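Enoyl-acyl carrier protein reductase (Uncultured bacterium, PDB 6KIA) probably catalyses the NADH-dependent reduction of enoyl-acyl carrier protein in fatty acid synthesis, as a novel type of enoyl reductase linked to triclosan resistance. Local coordinates at residues N14-G19 / L409-S414; A222-L227 / G232-S237; N176-G181 / M366-E371. One frame throughout, in Å; residues are numbered along the deposited sequence.

Contact 1. Residues N14-G19 / L409-S414; sequences NIFRKG and LMFHES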
loop_
_atom_site.group_PDB
_atom_site.type_symbol
_atom_site.label_atom_id
_atom_site.label_comp_id
_atom_site.label_asym_id
_atom_site.label_seq_id
_atom_site.Cartn_x
_atom_site.Cartn_y
_atom_site.Cartn_z
ATOM N N ASN A 14 2.007 -22.983 -8.718
ATOM C CA ASN A 14 1.750 -21.976 -9.733
ATOM C C ASN A 14 0.855 -22.529 -10.834
ATOM O O ASN A 14 1.120 -23.592 -11.394
ATOM C CB ASN A 14 3.036 -21.446 -10.381
ATOM C CG ASN A 14 2.752 -20.633 -11.649
ATOM O OD1 ASN A 14 2.104 -19.582 -11.584
ATOM N ND2 ASN A 14 3.267 -21.080 -12.789
ATOM N N ILE A 15 -0.190 -21.787 -11.159
ATOM C CA ILE A 15 -1.083 -22.171 -12.256
ATOM C C ILE A 15 -0.960 -21.267 -13.480
ATOM O O ILE A 15 -1.588 -21.529 -14.515
ATOM C CB ILE A 15 -2.550 -22.153 -11.801
ATOM C CG1 ILE A 15 -2.984 -20.723 -11.440
ATOM C CG2 ILE A 15 -2.748 -23.082 -10.612
ATOM C CD1 ILE A 15 -4.464 -20.598 -11.149
ATOM N N PHE A 16 -0.182 -20.195 -13.375
ATOM C CA PHE A 16 -0.145 -19.199 -14.438
ATOM C C PHE A 16 0.920 -19.513 -15.490
ATOM O O PHE A 16 2.035 -19.967 -15.179
ATOM C CB PHE A 16 0.055 -17.789 -13.847
ATOM C CG PHE A 16 -1.036 -17.394 -12.878
ATOM C CD1 PHE A 16 -2.279 -16.993 -13.348
ATOM C CD2 PHE A 16 -0.819 -17.432 -11.498
ATOM C CE1 PHE A 16 -3.301 -16.652 -12.469
ATOM C CE2 PHE A 16 -1.856 -17.088 -10.605
ATOM C CZ PHE A 16 -3.096 -16.693 -11.116
ATOM N N ARG A 17 0.546 -19.291 -16.744
ATOM C CA ARG A 17 1.359 -19.687 -17.887
ATOM C C ARG A 17 1.226 -18.642 -18.986
ATOM O O ARG A 17 0.400 -17.740 -18.877
ATOM C CB ARG A 17 0.908 -21.063 -18.400
ATOM C CG ARG A 17 2.025 -22.079 -18.527
ATOM C CD ARG A 17 1.523 -23.499 -18.301
ATOM N NE ARG A 17 2.114 -24.096 -17.102
ATOM C CZ ARG A 17 1.428 -24.389 -15.999
ATOM N NH1 ARG A 17 0.120 -24.161 -15.950
ATOM N NH2 ARG A 17 2.042 -24.919 -14.951
ATOM N N LYS A 18 2.023 -18.772 -20.046
ATOM C CA LYS A 18 1.801 -18.016 -21.283
ATOM C C LYS A 18 0.331 -18.018 -21.715
ATOM O O LYS A 18 -0.297 -19.076 -21.771
ATOM C CB LYS A 18 2.652 -18.610 -22.411
ATOM C CG LYS A 18 2.864 -17.700 -23.611
ATOM C CD LYS A 18 3.441 -18.493 -24.778
ATOM C CE LYS A 18 2.611 -19.742 -25.058
ATOM N NZ LYS A 18 3.240 -20.620 -26.086
ATOM N N GLY A 19 -0.200 -16.832 -22.018
ATOM C CA GLY A 19 -1.575 -16.698 -22.452
ATOM C C GLY A 19 -2.498 -16.222 -21.348
ATOM O O GLY A 19 -3.552 -15.629 -21.628
ATOM N N LEU A 409 5.895 -14.372 -3.029
ATOM C CA LEU A 409 4.927 -14.793 -2.032
ATOM C C LEU A 409 3.492 -14.561 -2.514
ATOM O O LEU A 409 2.677 -15.478 -2.464
ATOM C CB LEU A 409 5.150 -14.056 -0.703
ATOM C CG LEU A 409 6.358 -14.554 0.110
ATOM C CD1 LEU A 409 6.597 -13.673 1.339
ATOM C CD2 LEU A 409 6.187 -16.016 0.517
ATOM N N MET A 410 3.174 -13.347 -2.965
ATOM C CA MET A 410 1.816 -13.054 -3.393
ATOM C C MET A 410 1.497 -13.804 -4.697
ATOM O O MET A 410 0.408 -14.377 -4.839
ATOM C CB MET A 410 1.620 -11.559 -3.565
ATOM C CG MET A 410 1.728 -10.815 -2.231
ATOM S SD MET A 410 1.656 -9.030 -2.431
ATOM C CE MET A 410 0.013 -8.776 -3.150
ATOM N N PHE A 411 2.465 -13.845 -5.614
ATOM C CA PHE A 411 2.224 -14.486 -6.914
ATOM C C PHE A 411 1.915 -15.966 -6.736
ATOM O O PHE A 411 0.959 -16.494 -7.334
ATOM C CB PHE A 411 3.428 -14.299 -7.847
ATOM C CG PHE A 411 3.172 -14.802 -9.248
ATOM C CD1 PHE A 411 2.291 -14.148 -10.089
ATOM C CD2 PHE A 411 3.799 -15.958 -9.695
ATOM C CE1 PHE A 411 2.037 -14.652 -11.392
ATOM C CE2 PHE A 411 3.561 -16.458 -10.983
ATOM C CZ PHE A 411 2.686 -15.792 -11.826
ATOM N N HIS A 412 2.697 -16.652 -5.897
ATOM C CA HIS A 412 2.478 -18.087 -5.716
ATOM C C HIS A 412 1.305 -18.399 -4.778
ATOM O O HIS A 412 0.544 -19.336 -5.035
ATOM C CB HIS A 412 3.767 -18.771 -5.232
ATOM C CG HIS A 412 4.839 -18.842 -6.275
ATOM N ND1 HIS A 412 4.651 -19.475 -7.487
ATOM C CD2 HIS A 412 6.120 -18.398 -6.277
ATOM C CE1 HIS A 412 5.766 -19.406 -8.195
ATOM N NE2 HIS A 412 6.668 -18.751 -7.488
ATOM N N GLU A 413 1.131 -17.626 -3.704
ATOM C CA GLU A 413 -0.007 -17.863 -2.841
ATOM C C GLU A 413 -1.314 -17.673 -3.619
ATOM O O GLU A 413 -2.297 -18.372 -3.373
ATOM C CB GLU A 413 0.026 -16.934 -1.630
ATOM C CG GLU A 413 -1.035 -17.238 -0.564
ATOM C CD GLU A 413 -0.856 -18.614 0.082
ATOM O OE1 GLU A 413 0.239 -19.218 -0.018
ATOM O OE2 GLU A 413 -1.813 -19.077 0.724
ATOM N N SER A 414 -1.337 -16.728 -4.552
ATOM C CA SER A 414 -2.581 -16.508 -5.295
ATOM C C SER A 414 -2.943 -17.672 -6.205
ATOM O O SER A 414 -4.090 -17.796 -6.584
ATOM C CB SER A 414 -2.537 -15.218 -6.100
ATOM O OG SER A 414 -2.424 -14.083 -5.247
HETATM O O HOH W 1 1.548 -18.655 -8.986
#

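Contact 2. Residues A222-L227 / G232-S237; sequences AIRARL and GQVRYS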
loop_
_atom_site.group_PDB
_atom_site.type_symbol
_atom_site.label_atom_id
_atom_site.label_comp_id
_atom_site.label_asym_id
_atom_site.label_seq_id
_atom_site.Cartn_x
_atom_site.Cartn_y
_atom_site.Cartn_z
ATOM N N ALA A 222 -18.512 -10.398 -15.174
ATOM C CA ALA A 222 -18.855 -11.081 -16.428
ATOM C C ALA A 222 -17.650 -11.840 -16.964
ATOM O O ALA A 222 -17.755 -12.998 -17.393
ATOM C CB ALA A 222 -19.361 -10.098 -17.456
ATOM N N ILE A 223 -16.495 -11.181 -16.931
ATOM C CA ILE A 223 -15.251 -11.839 -17.307
ATOM C C ILE A 223 -14.995 -13.066 -16.437
ATOM O O ILE A 223 -14.676 -14.152 -16.942
ATOM C CB ILE A 223 -14.045 -10.862 -17.184
ATOM C CG1 ILE A 223 -14.170 -9.733 -18.208
ATOM C CG2 ILE A 223 -12.743 -11.606 -17.381
ATOM C CD1 ILE A 223 -13.147 -8.600 -18.018
ATOM N N ARG A 224 -15.100 -12.877 -15.122
ATOM C CA ARG A 224 -14.902 -13.947 -14.143
ATOM C C ARG A 224 -15.787 -15.157 -14.467
ATOM O O ARG A 224 -15.313 -16.295 -14.499
ATOM C CB ARG A 224 -15.157 -13.443 -12.710
ATOM C CG ARG A 224 -14.892 -14.496 -11.660
ATOM C CD ARG A 224 -14.940 -13.922 -10.227
ATOM N NE ARG A 224 -16.278 -13.481 -9.827
ATOM C CZ ARG A 224 -16.648 -12.207 -9.709
ATOM N NH1 ARG A 224 -15.782 -11.229 -9.964
ATOM N NH2 ARG A 224 -17.891 -11.904 -9.340
ATOM N N ALA A 225 -17.079 -14.901 -14.638
ATOM C CA ALA A 225 -18.024 -15.970 -14.956
ATOM C C ALA A 225 -17.642 -16.714 -16.240
ATOM O O ALA A 225 -17.667 -17.950 -16.287
ATOM C CB ALA A 225 -19.417 -15.412 -15.074
ATOM N N ARG A 226 -17.264 -15.966 -17.273
ATOM C CA ARG A 226 -16.983 -16.606 -18.551
ATOM C C ARG A 226 -15.718 -17.472 -18.446
ATOM O O ARG A 226 -15.665 -18.598 -18.978
ATOM C CB ARG A 226 -16.865 -15.559 -19.673
ATOM C CG ARG A 226 -16.204 -16.069 -20.964
ATOM C CD ARG A 226 -16.133 -15.004 -22.052
ATOM N NE ARG A 226 -15.242 -13.890 -21.721
ATOM C CZ ARG A 226 -13.929 -13.923 -21.909
ATOM N NH1 ARG A 226 -13.364 -15.023 -22.402
ATOM N NH2 ARG A 226 -13.178 -12.872 -21.591
ATOM N N LEU A 227 -14.719 -16.974 -17.717
ATOM C CA LEU A 227 -13.491 -17.736 -17.539
ATOM C C LEU A 227 -13.688 -18.971 -16.665
ATOM O O LEU A 227 -13.145 -20.036 -16.935
ATOM C CB LEU A 227 -12.391 -16.845 -16.920
ATOM C CG LEU A 227 -11.914 -15.661 -17.778
ATOM C CD1 LEU A 227 -10.783 -14.925 -17.055
ATOM C CD2 LEU A 227 -11.473 -16.085 -19.174
ATOM N N GLY A 232 -11.123 -21.776 -16.781
ATOM C CA GLY A 232 -10.121 -20.845 -16.270
ATOM C C GLY A 232 -10.200 -20.649 -14.774
ATOM O O GLY A 232 -11.154 -21.085 -14.134
ATOM N N GLN A 233 -9.165 -20.005 -14.221
ATOM C CA GLN A 233 -9.118 -19.580 -12.810
ATOM C C GLN A 233 -8.991 -18.069 -12.728
ATOM O O GLN A 233 -8.294 -17.452 -13.532
ATOM C CB GLN A 233 -7.937 -20.225 -12.081
ATOM C CG GLN A 233 -8.007 -21.743 -12.008
ATOM C CD GLN A 233 -9.036 -22.226 -11.014
ATOM O OE1 GLN A 233 -9.178 -21.662 -9.926
ATOM N NE2 GLN A 233 -9.741 -23.299 -11.363
ATOM N N VAL A 234 -9.665 -17.471 -11.756
ATOM C CA VAL A 234 -9.573 -16.029 -11.547
ATOM C C VAL A 234 -9.166 -15.717 -10.113
ATOM O O VAL A 234 -9.692 -16.304 -9.158
ATOM C CB VAL A 234 -10.912 -15.339 -11.873
ATOM C CG1 VAL A 234 -10.859 -13.828 -11.551
ATOM C CG2 VAL A 234 -11.265 -15.571 -13.325
ATOM N N ARG A 235 -8.224 -14.788 -9.971
ATOM C CA ARG A 235 -7.727 -14.377 -8.672
ATOM C C ARG A 235 -7.728 -12.846 -8.561
ATOM O O ARG A 235 -7.502 -12.134 -9.548
ATOM C CB ARG A 235 -6.309 -14.900 -8.467
ATOM C CG ARG A 235 -6.149 -16.403 -8.577
ATOM C CD ARG A 235 -6.893 -17.127 -7.471
ATOM N NE ARG A 235 -6.616 -18.561 -7.519
ATOM C CZ ARG A 235 -7.408 -19.443 -8.118
ATOM N NH1 ARG A 235 -8.527 -19.034 -8.683
ATOM N NH2 ARG A 235 -7.084 -20.729 -8.135
ATOM N N TYR A 236 -7.985 -12.355 -7.353
ATOM C CA TYR A 236 -7.842 -10.928 -7.022
ATOM C C TYR A 236 -6.877 -10.803 -5.862
ATOM O O TYR A 236 -6.957 -11.586 -4.916
ATOM C CB TYR A 236 -9.174 -10.293 -6.630
ATOM C CG TYR A 236 -10.219 -10.424 -7.711
ATOM C CD1 TYR A 236 -10.971 -11.589 -7.824
ATOM C CD2 TYR A 236 -10.428 -9.407 -8.639
ATOM C CE1 TYR A 236 -11.913 -11.733 -8.829
ATOM C CE2 TYR A 236 -11.381 -9.551 -9.642
ATOM C CZ TYR A 236 -12.106 -10.712 -9.723
ATOM O OH TYR A 236 -13.057 -10.859 -10.710
ATOM N N SER A 237 -5.948 -9.856 -5.950
ATOM C CA SER A 237 -5.061 -9.586 -4.818
ATOM C C SER A 237 -5.157 -8.099 -4.506
ATOM O O SER A 237 -5.511 -7.296 -5.383
ATOM C CB SER A 237 -3.619 -9.981 -5.139
ATOM O OG SER A 237 -3.086 -9.134 -6.154
#

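Contact 3. Residues N176-G181 / M366-E371; sequences NRIYKG and MPNTAE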
loop_
_atom_site.group_PDB
_atom_site.type_symbol
_atom_site.label_atom_id
_atom_site.label_comp_id
_atom_site.label_asym_id
_atom_site.label_seq_id
_atom_site.Cartn_x
_atom_site.Cartn_y
_atom_site.Cartn_z
ATOM N N ASN A 176 1.967 18.123 8.187
ATOM C CA ASN A 176 3.336 18.199 8.684
ATOM C C ASN A 176 3.333 18.281 10.199
ATOM O O ASN A 176 4.247 17.770 10.871
ATOM C CB ASN A 176 4.069 19.414 8.109
ATOM C CG ASN A 176 4.375 19.272 6.642
ATOM O OD1 ASN A 176 4.486 18.161 6.123
ATOM N ND2 ASN A 176 4.509 20.402 5.957
ATOM N N ARG A 177 2.283 18.886 10.751
ATOM C CA ARG A 177 2.180 18.882 12.208
ATOM C C ARG A 177 1.807 17.494 12.747
ATOM O O ARG A 177 2.353 17.030 13.750
ATOM C CB ARG A 177 1.157 19.922 12.668
ATOM C CG ARG A 177 1.702 21.345 12.640
ATOM C CD ARG A 177 0.800 22.311 13.388
ATOM N NE ARG A 177 0.690 21.974 14.808
ATOM C CZ ARG A 177 -0.153 22.563 15.648
ATOM N NH1 ARG A 177 -0.955 23.523 15.208
ATOM N NH2 ARG A 177 -0.194 22.196 16.925
ATOM N N ILE A 178 0.880 16.820 12.077
ATOM C CA ILE A 178 0.428 15.515 12.560
ATOM C C ILE A 178 1.504 14.438 12.422
ATOM O O ILE A 178 1.697 13.613 13.323
ATOM C CB ILE A 178 -0.836 15.055 11.827
ATOM C CG1 ILE A 178 -2.003 15.972 12.191
ATOM C CG2 ILE A 178 -1.181 13.613 12.209
ATOM C CD1 ILE A 178 -3.238 15.699 11.402
ATOM N N TYR A 179 2.237 14.471 11.318
ATOM C CA TYR A 179 3.157 13.387 11.016
ATOM C C TYR A 179 4.567 13.688 11.500
ATOM O O TYR A 179 5.316 12.745 11.806
ATOM C CB TYR A 179 3.173 13.107 9.508
ATOM C CG TYR A 179 1.855 12.592 8.978
ATOM C CD1 TYR A 179 1.134 11.628 9.678
ATOM C CD2 TYR A 179 1.318 13.081 7.791
ATOM C CE1 TYR A 179 -0.080 11.154 9.206
ATOM C CE2 TYR A 179 0.100 12.615 7.311
ATOM C CZ TYR A 179 -0.592 11.653 8.026
ATOM O OH TYR A 179 -1.800 11.181 7.563
ATOM N N LYS A 180 4.916 14.977 11.621
ATOM C CA LYS A 180 6.293 15.351 12.004
ATOM C C LYS A 180 6.413 16.234 13.252
ATOM O O LYS A 180 7.523 16.483 13.725
ATOM C CB LYS A 180 6.985 16.080 10.842
ATOM C CG LYS A 180 6.978 15.332 9.518
ATOM C CD LYS A 180 7.569 16.196 8.402
ATOM C CE LYS A 180 7.887 15.377 7.157
ATOM N NZ LYS A 180 6.682 14.697 6.576
ATOM N N GLY A 181 5.289 16.681 13.804
ATOM C CA GLY A 181 5.309 17.671 14.871
ATOM C C GLY A 181 5.665 17.146 16.242
ATOM O O GLY A 181 5.153 16.115 16.685
ATOM N N MET A 366 -4.509 3.436 16.483
ATOM C CA MET A 366 -4.625 4.296 17.659
ATOM C C MET A 366 -4.298 5.759 17.341
ATOM O O MET A 366 -3.581 6.052 16.387
ATOM C CB MET A 366 -3.717 3.771 18.764
ATOM C CG MET A 366 -4.102 2.364 19.234
ATOM S SD MET A 366 -2.939 1.624 20.397
ATOM C CE MET A 366 -3.176 2.695 21.819
ATOM N N PRO A 367 -4.833 6.695 18.138
ATOM C CA PRO A 367 -4.389 8.087 18.017
ATOM C C PRO A 367 -2.916 8.245 18.421
ATOM O O PRO A 367 -2.435 7.498 19.276
ATOM C CB PRO A 367 -5.298 8.841 19.003
ATOM C CG PRO A 367 -6.468 7.920 19.243
ATOM C CD PRO A 367 -5.937 6.530 19.102
ATOM N N ASN A 368 -2.196 9.183 17.815
ATOM C CA ASN A 368 -0.821 9.382 18.234
ATOM C C ASN A 368 -0.829 10.254 19.507
ATOM O O ASN A 368 -1.887 10.691 19.957
ATOM C CB ASN A 368 0.005 10.019 17.121
ATOM C CG ASN A 368 -0.527 11.359 16.700
ATOM O OD1 ASN A 368 -1.630 11.751 17.080
ATOM N ND2 ASN A 368 0.259 12.085 15.917
ATOM N N THR A 369 0.344 10.446 20.096
ATOM C CA THR A 369 0.499 11.268 21.300
ATOM C C THR A 369 1.797 12.045 21.200
ATOM O O THR A 369 2.663 11.720 20.393
ATOM C CB THR A 369 0.556 10.428 22.593
ATOM O OG1 THR A 369 1.724 9.595 22.567
ATOM C CG2 THR A 369 -0.691 9.578 22.769
ATOM N N ALA A 370 1.947 13.056 22.044
ATOM C CA ALA A 370 3.181 13.825 22.072
ATOM C C ALA A 370 4.395 12.956 22.423
ATOM O O ALA A 370 5.477 13.143 21.862
ATOM C CB ALA A 370 3.046 14.989 23.073
ATOM N N GLU A 371 4.224 12.021 23.360
ATOM C CA GLU A 371 5.302 11.114 23.770
ATOM C C GLU A 371 5.741 10.227 22.589
ATOM O O GLU A 371 6.957 9.994 22.348
ATOM C CB GLU A 371 4.862 10.232 24.942
ATOM C CG GLU A 371 4.564 10.979 26.234
ATOM C CD GLU A 371 3.278 11.800 26.177
ATOM O OE1 GLU A 371 2.322 11.387 25.479
ATOM O OE2 GLU A 371 3.227 12.863 26.836
#

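Contact 1. Residues N14-G19 / L409-S414
The rings of F16 and F411 form the tight, apolar part of this contact. They meet obliquely, centroids 5.5 Å apart and planes at 40°. The two side chains run past each other in opposite directions. The far end of F411, CZ, sits 3.9 Å from CB of F16. CG of F411 is anti to its backbone N (chi1 -173°), which swings the ring off helix 394-413 toward the loop. The amide of N14 joins this tight part. Its OD1 lies 3.5 Å from CE2 of F411, with amide and ring planes 30° apart. CG1 of I15 lies over the centre of one face of the F16 ring. F156 of strand 155-159 also meets this ring; F16 is buried.

The H412 edge is looser, and H412 is partly exposed. CB of N14 lies 3.9 Å from ND1 of H412, near the imidazole plane. A water joins the segments by donating to OD1 of N14 and to the carbonyl O of F411. OD1 also accepts from the backbone N of F16 at 3.0 Å, with the donor above the carbonyl plane. In return, ND2 of N14 gives a hydrogen bond to the carbonyl O of F16 (2.9 Å), on a lone pair. Both ends of the amide are thus held.

The OD1 bond makes N14-F16 an Asx turn, which shapes the loop leading into strand 21-25. F16 packing on F411, the water and a hydrogen bond between H412 ND1 and S13 O attach this loop to the C-terminal end of helix 394-413, beside the central sheet of a Rossmann-type fold.

Contact 2. Residues A222-L227 / G232-S237
R224 lays its aliphatic chain over V234 and carries its guanidinium on to Y236. The arrangement is a helix leading into a strand: helix 221-229 turns back through a short loop and packs on strand 234-240 of the parallel core of the Rossmann-type sheet. The axes of the two short segments run at 142°, closer to antiparallel than to perpendicular, and approach to 9.7 Å.

CG of R224 lies 4.1 Å from CB of V234, and the two side chains cross at about a right angle. L227, one helical turn further on, packs on the same valine. Its CD1 comes within 3.8 Å of CG2 of V234. With CG1 of V234 anti to the backbone N (chi1 176°), CG1 and CB meet CG of R224. CG2 lies against CD1 and CB of L227, and also near CA of R224.

The loop closes with a backbone hydrogen bond from G232 N to L227 O (2.7 Å).

The CB of Y236 points toward helix 221-229. CD of R224 lies at the edge of the Y236 ring, in plane. F157 of strand 155-159 touches V234 and meets the Y236 ring with planes nearly parallel. The hydroxyl of Y236 is hydrogen-bonded to OG of S220, and NH1 of R224 to the carbonyl O of I217. The tyrosine hydroxyl and NH1 of R224 thus each have a second partner besides one another. The guanidinium and phenol planes stand 68° apart, and R224 NH1 donates to Y236 OH over 2.8 Å, with the oxygen in the guanidinium plane.

Contact 3. Residues N176-G181 / M366-E371
N368 touches I178 in a small buried contact that joins the C-terminal turn of helix 169-180 to the N-cap region of helix 370-385. It is plain packing between two helix ends, with 59 Å² of surface buried in all.

M366 and P367 form the extended approach. P367 rests on S189 and S190 at the start of helix 189-194.

N368 follows, and its CB points toward helix 169-180. Its CG lies between the backbone N and the carbonyl carbon (chi1 60°), which places the amide across the gap. OD1 of N368 accepts from the backbone N of S189, so the main polar grip is on helix 189-194, whose L192 also touches I178.

T369 stands at the N-cap of helix 370-385, and its OG1 is hydrogen-bonded to the backbone N of L372. A370 and E371 then begin the helix.

Between the segments the approach stays loose. CG2 of I178 is 4.3 Å from ND2 of N368. The carbonyl O of I178 is nearer to that ND2, at 3.3 Å, but at an angle too poor for a hydrogen bond.

How the contacts relate
Contacts 1 and 2 are neighbours, with centres 14 Å apart. R235 and Q233, on the strand side of contact 2, meet the loop and helix end of contact 1. CD1 of I15 packs 3.6 Å from CB of Q233, and CZ of F16 packs 4.0 Å from CG of R235. Contact 3 lies across the centre of the chain, with its own centre about 41 Å from that of contact 1 and about 43 Å from that of contact 2. The side chain of Y236 in contact 2 is about 13 Å from the bound NADH. In sequence, segments 14-19 and 409-414 enclose both other contacts.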